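Local structure of cytochrome P450 monooxygenase (6KBH) at residues Trp332-Thr337 / Leu353-Ser358. The protein is a self-sufficient cytochrome P450 monooxygenase that probably passes electrons from a flavin through an iron-sulfur cluster to a heme for oxygen insertion. Numbering follows the deposited sequence.
Sequences WRRLVT and LLIVNS. With HEM (protoporphyrin IX containing Fe), chain C.
The carbonyl O of W332 accepts the N-H of I355 (N to O 2.8 Å) and also faces the CA-H of L354. W332 N returns a bond to I355 O (2.9 Å), closing one antiparallel hydrogen-bonded pair; R334 and L353 form the next, with L353 N to R334 O at 2.7 Å. At the non-hydrogen-bonded pair between them, R333 CG meets L354 CD1 at 3.9 Å.

On the face shared by W332, R334, L353 and I355, R334 rests its CG near I355 CD1 (4.1 Å), and its chain bends at chi2 (-70°), which sets CD. NH1 bonds to R333 O (3.0 Å), while NH2 gives a nearly straight hydrogen bond to heme propionate O1A, which lies at the guanidinium edge. An alanine at R334 would probably leave this propionate oxygen without this charged partner, although R137, H133 and H391 also bind the heme, and R333 O without its side-chain donor. The heme methyl CMA lies over one face of the W332 indole. Past R334, V336 CG2 packs against L353 CG at 3.6 Å.

These are neighbouring inner strands of the P450 beta-1 sheet: strand 94-95 flanks 332-336, strand 76-78 flanks 352-355, and F88 of helix 81-89 packs against R334 and I355.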
ATOM      1  N   TRP A 332     -11.776  11.798 -13.938  1.00 59.22           N
ATOM      2  CA  TRP A 332     -12.840  10.808 -13.944  1.00 57.93           C
ATOM      3  C   TRP A 332     -14.171  11.547 -13.902  1.00 63.06           C
ATOM      4  O   TRP A 332     -14.214  12.779 -13.848  1.00 65.43           O
ATOM      5  CB  TRP A 332     -12.690   9.819 -12.783  1.00 64.29           C
ATOM      6  CG  TRP A 332     -13.302   8.483 -13.063  1.00 61.92           C
ATOM      7  CD1 TRP A 332     -14.303   7.876 -12.362  1.00 64.26           C
ATOM      8  CD2 TRP A 332     -12.962   7.590 -14.132  1.00 58.52           C
ATOM      9  NE1 TRP A 332     -14.603   6.660 -12.922  1.00 66.54           N
ATOM     10  CE2 TRP A 332     -13.795   6.461 -14.012  1.00 63.16           C
ATOM     11  CE3 TRP A 332     -12.035   7.637 -15.178  1.00 70.50           C
ATOM     12  CZ2 TRP A 332     -13.728   5.385 -14.897  1.00 66.02           C
ATOM     13  CZ3 TRP A 332     -11.970   6.567 -16.058  1.00 67.56           C
ATOM     14  CH2 TRP A 332     -12.811   5.457 -15.911  1.00 70.81           C
ATOM     15  N   ARG A 333     -15.269  10.793 -13.932  1.00 60.93           N
ATOM     16  CA  ARG A 333     -16.568  11.391 -14.200  1.00 64.03           C
ATOM     17  C   ARG A 333     -17.637  10.829 -13.277  1.00 61.91           C
ATOM     18  O   ARG A 333     -17.656   9.631 -12.982  1.00 67.29           O
ATOM     19  CB  ARG A 333     -16.973  11.177 -15.666  1.00 61.15           C
ATOM     20  CG  ARG A 333     -16.031  11.866 -16.642  1.00 63.15           C
ATOM     21  CD  ARG A 333     -16.450  11.662 -18.078  1.00 68.66           C
ATOM     22  NE  ARG A 333     -16.312  10.282 -18.513  1.00 70.80           N
ATOM     23  CZ  ARG A 333     -16.835   9.810 -19.636  1.00 67.81           C
ATOM     24  NH1 ARG A 333     -17.533  10.617 -20.427  1.00 70.30           N
ATOM     25  NH2 ARG A 333     -16.666   8.539 -19.966  1.00 64.11           N
ATOM     26  N   ARG A 334     -18.531  11.713 -12.836  1.00 63.82           N
ATOM     27  CA  ARG A 334     -19.689  11.348 -12.036  1.00 72.15           C
ATOM     28  C   ARG A 334     -20.887  12.162 -12.507  1.00 75.67           C
ATOM     29  O   ARG A 334     -20.736  13.261 -13.047  1.00 71.86           O
ATOM     30  CB  ARG A 334     -19.443  11.580 -10.537  1.00 71.03           C
ATOM     31  CG  ARG A 334     -18.522  10.549  -9.892  1.00 79.06           C
ATOM     32  CD  ARG A 334     -19.203   9.191  -9.786  1.00 75.68           C
ATOM     33  NE  ARG A 334     -18.376   8.211  -9.088  1.00 68.03           N
ATOM     34  CZ  ARG A 334     -17.530   7.380  -9.691  1.00 67.42           C
ATOM     35  NH1 ARG A 334     -17.386   7.409 -11.007  1.00 67.45           N
ATOM     36  NH2 ARG A 334     -16.822   6.521  -8.973  1.00 69.20           N
ATOM     37  N   LEU A 335     -22.077  11.607 -12.305  1.00 80.03           N
ATOM     38  CA  LEU A 335     -23.327  12.244 -12.702  1.00 78.13           C
ATOM     39  C   LEU A 335     -24.065  12.688 -11.447  1.00 91.23           C
ATOM     40  O   LEU A 335     -24.450  11.853 -10.621  1.00 92.85           O
ATOM     41  CB  LEU A 335     -24.188  11.287 -13.527  1.00 75.13           C
ATOM     42  CG  LEU A 335     -25.621  11.714 -13.853  1.00 80.16           C
ATOM     43  CD1 LEU A 335     -25.634  12.987 -14.686  1.00 68.68           C
ATOM     44  CD2 LEU A 335     -26.358  10.592 -14.571  1.00 79.07           C
ATOM     45  N   VAL A 336     -24.253  14.002 -11.300  1.00 86.08           N
ATOM     46  CA  VAL A 336     -24.939  14.532 -10.129  1.00 78.61           C
ATOM     47  C   VAL A 336     -26.407  14.131 -10.183  1.00 81.27           C
ATOM     48  O   VAL A 336     -27.071  14.287 -11.215  1.00 83.75           O
ATOM     49  CB  VAL A 336     -24.775  16.056 -10.052  1.00 74.81           C
ATOM     50  CG1 VAL A 336     -25.363  16.586  -8.760  1.00 68.37           C
ATOM     51  CG2 VAL A 336     -23.308  16.439 -10.170  1.00 72.53           C
ATOM     52  N   THR A 337     -26.920  13.605  -9.070  1.00 83.24           N
ATOM     53  CA  THR A 337     -28.276  13.072  -9.021  1.00 83.18           C
ATOM     54  C   THR A 337     -29.273  14.004  -8.343  1.00 82.11           C
ATOM     55  O   THR A 337     -30.481  13.765  -8.442  1.00 83.68           O
ATOM     56  CB  THR A 337     -28.289  11.717  -8.300  1.00 74.47           C
ATOM     57  OG1 THR A 337     -28.060  11.917  -6.900  1.00 86.22           O
ATOM     58  CG2 THR A 337     -27.208  10.801  -8.858  1.00 78.45           C
ATOM     59  N   LEU A 353     -19.889  15.656 -13.811  1.00 77.54           N
ATOM     60  CA  LEU A 353     -18.686  16.110 -13.131  1.00 76.09           C
ATOM     61  C   LEU A 353     -17.439  15.585 -13.826  1.00 72.78           C
ATOM     62  O   LEU A 353     -17.376  14.417 -14.216  1.00 68.49           O
ATOM     63  CB  LEU A 353     -18.689  15.666 -11.667  1.00 62.89           C
ATOM     64  CG  LEU A 353     -19.715  16.362 -10.768  1.00 76.39           C
ATOM     65  CD1 LEU A 353     -19.446  16.058  -9.294  1.00 68.80           C
ATOM     66  CD2 LEU A 353     -19.726  17.865 -11.020  1.00 71.38           C
ATOM     67  N   LEU A 354     -16.453  16.462 -13.992  1.00 65.63           N
ATOM     68  CA  LEU A 354     -15.098  16.068 -14.367  1.00 57.23           C
ATOM     69  C   LEU A 354     -14.218  16.284 -13.141  1.00 70.20           C
ATOM     70  O   LEU A 354     -13.810  17.413 -12.852  1.00 69.78           O
ATOM     71  CB  LEU A 354     -14.588  16.864 -15.559  1.00 52.19           C
ATOM     72  CG  LEU A 354     -13.278  16.292 -16.100  1.00 58.44           C
ATOM     73  CD1 LEU A 354     -13.515  14.892 -16.643  1.00 57.97           C
ATOM     74  CD2 LEU A 354     -12.673  17.187 -17.167  1.00 54.00           C
ATOM     75  N   ILE A 355     -13.932  15.205 -12.420  1.00 56.04           N
ATOM     76  CA  ILE A 355     -13.162  15.271 -11.186  1.00 57.94           C
ATOM     77  C   ILE A 355     -11.715  14.919 -11.523  1.00 61.69           C
ATOM     78  O   ILE A 355     -11.396  13.777 -11.866  1.00 65.82           O
ATOM     79  CB  ILE A 355     -13.764  14.366 -10.102  1.00 62.87           C
ATOM     80  CG1 ILE A 355     -13.876  12.909 -10.564  1.00 61.49           C
ATOM     81  CG2 ILE A 355     -15.152  14.873  -9.731  1.00 64.67           C
ATOM     82  CD1 ILE A 355     -14.755  12.050  -9.674  1.00 61.02           C
ATOM     83  N   VAL A 356     -10.831  15.910 -11.440  1.00 61.66           N
ATOM     84  CA  VAL A 356      -9.485  15.798 -12.003  1.00 62.97           C
ATOM     85  C   VAL A 356      -8.611  15.128 -10.948  1.00 72.48           C
ATOM     86  O   VAL A 356      -8.050  15.780 -10.063  1.00 61.17           O
ATOM     87  CB  VAL A 356      -8.935  17.152 -12.448  1.00 61.60           C
ATOM     88  CG1 VAL A 356      -7.611  16.975 -13.167  1.00 58.85           C
ATOM     89  CG2 VAL A 356      -9.940  17.861 -13.347  1.00 57.48           C
ATOM     90  N   ASN A 357      -8.500  13.796 -11.050  1.00 66.61           N
ATOM     91  CA  ASN A 357      -7.604  13.043 -10.178  1.00 68.19           C
ATOM     92  C   ASN A 357      -6.184  13.586 -10.250  1.00 72.64           C
ATOM     93  O   ASN A 357      -5.478  13.648  -9.235  1.00 64.71           O
ATOM     94  CB  ASN A 357      -7.605  11.560 -10.568  1.00 78.93           C
ATOM     95  CG  ASN A 357      -9.001  10.987 -10.707  1.00 74.77           C
ATOM     96  OD1 ASN A 357      -9.734  11.328 -11.637  1.00 73.90           O
ATOM     97  ND2 ASN A 357      -9.363  10.083  -9.803  1.00 67.29           N
ATOM     98  N   SER A 358      -5.746  13.969 -11.452  1.00 61.57           N
ATOM     99  CA  SER A 358      -4.382  14.456 -11.621  1.00 68.22           C
ATOM    100  C   SER A 358      -4.162  15.750 -10.850  1.00 67.62           C
ATOM    101  O   SER A 358      -3.089  15.965 -10.276  1.00 66.52           O
ATOM    102  CB  SER A 358      -4.076  14.656 -13.105  1.00 70.16           C
ATOM    103  OG  SER A 358      -2.700  14.923 -13.304  1.00 79.08           O
TER
HETATM  104  CHA HEM C 802     -12.506   1.028 -11.512  1.00 72.55           C
HETATM  105  CHB HEM C 802      -8.118   3.371 -12.351  1.00 63.93           C
HETATM  106  CHC HEM C 802      -5.808  -1.249 -13.505  1.00 71.37           C
HETATM  107  CHD HEM C 802     -10.174  -3.537 -12.662  1.00 75.61           C
HETATM  108  C1A HEM C 802     -11.333   1.883 -11.709  1.00 72.69           C
HETATM  109  C2A HEM C 802     -11.643   3.296 -11.465  1.00 58.52           C
HETATM  110  C3A HEM C 802     -10.428   3.946 -11.692  1.00 62.31           C
HETATM  111  C4A HEM C 802      -9.488   2.856 -12.062  1.00 54.12           C
HETATM  112  CMA HEM C 802     -10.158   5.415 -11.587  1.00 59.17           C
HETATM  113  CAA HEM C 802     -12.939   3.919 -11.042  1.00 61.54           C
HETATM  114  CBA HEM C 802     -12.988   4.348  -9.609  1.00 63.91           C
HETATM  115  CGA HEM C 802     -14.290   4.767  -9.013  1.00 66.22           C
HETATM  116  O1A HEM C 802     -15.114   5.017  -9.932  1.00 78.76           O
HETATM  117  O2A HEM C 802     -14.202   4.757  -7.755  1.00 62.93           O
HETATM  118  C1B HEM C 802      -7.074   2.375 -12.748  1.00 62.92           C
HETATM  119  C2B HEM C 802      -5.613   2.715 -13.073  1.00 72.66           C
HETATM  120  C3B HEM C 802      -4.896   1.264 -13.429  1.00 59.53           C
HETATM  121  C4B HEM C 802      -5.995   0.228 -13.287  1.00 64.04           C
HETATM  122  CMB HEM C 802      -4.984   4.066 -13.072  1.00 76.81           C
HETATM  123  CAB HEM C 802      -3.482   1.013 -13.827  1.00 62.85           C
HETATM  124  CBB HEM C 802      -2.402   1.566 -12.964  1.00 68.12           C
HETATM  125  C1C HEM C 802      -7.030  -2.075 -13.292  1.00 75.70           C
HETATM  126  C2C HEM C 802      -6.720  -3.459 -13.539  1.00 69.59           C
HETATM  127  C3C HEM C 802      -7.911  -4.114 -13.318  1.00 74.99           C
HETATM  128  C4C HEM C 802      -8.829  -3.046 -12.948  1.00 70.29           C
HETATM  129  CMC HEM C 802      -5.409  -4.050 -13.940  1.00 69.16           C
HETATM  130  CAC HEM C 802      -8.155  -5.588 -13.414  1.00 78.89           C
HETATM  131  CBC HEM C 802      -8.948  -6.154 -14.536  1.00 75.69           C
HETATM  132  C1D HEM C 802     -11.018  -2.389 -12.309  1.00 63.44           C
HETATM  133  C2D HEM C 802     -12.428  -2.797 -11.994  1.00 60.68           C
HETATM  134  C3D HEM C 802     -13.168  -1.367 -11.633  1.00 66.16           C
HETATM  135  C4D HEM C 802     -12.070  -0.354 -11.792  1.00 67.02           C
HETATM  136  CMD HEM C 802     -12.992  -4.174 -12.016  1.00 76.36           C
HETATM  137  CAD HEM C 802     -14.585  -1.160 -11.231  1.00 75.64           C
HETATM  138  CBD HEM C 802     -14.905  -1.489  -9.810  1.00 59.85           C
HETATM  139  CGD HEM C 802     -16.156  -0.917  -9.249  1.00 68.09           C
HETATM  140  O1D HEM C 802     -16.513   0.031  -9.989  1.00 73.85           O
HETATM  141  O2D HEM C 802     -16.492  -1.525  -8.201  1.00 65.26           O
HETATM  142  NA  HEM C 802     -10.017   1.586 -12.082  1.00 70.35           N
HETATM  143  NB  HEM C 802      -7.290   0.889 -12.804  1.00 67.37           N
HETATM  144  NC  HEM C 802      -8.327  -1.795 -12.924  1.00 75.22           N
HETATM  145  ND  HEM C 802     -10.667  -0.903 -12.174  1.00 64.76           N
HETATM  146 FE   HEM C 802      -8.983   0.024 -12.643  1.00 75.70          FE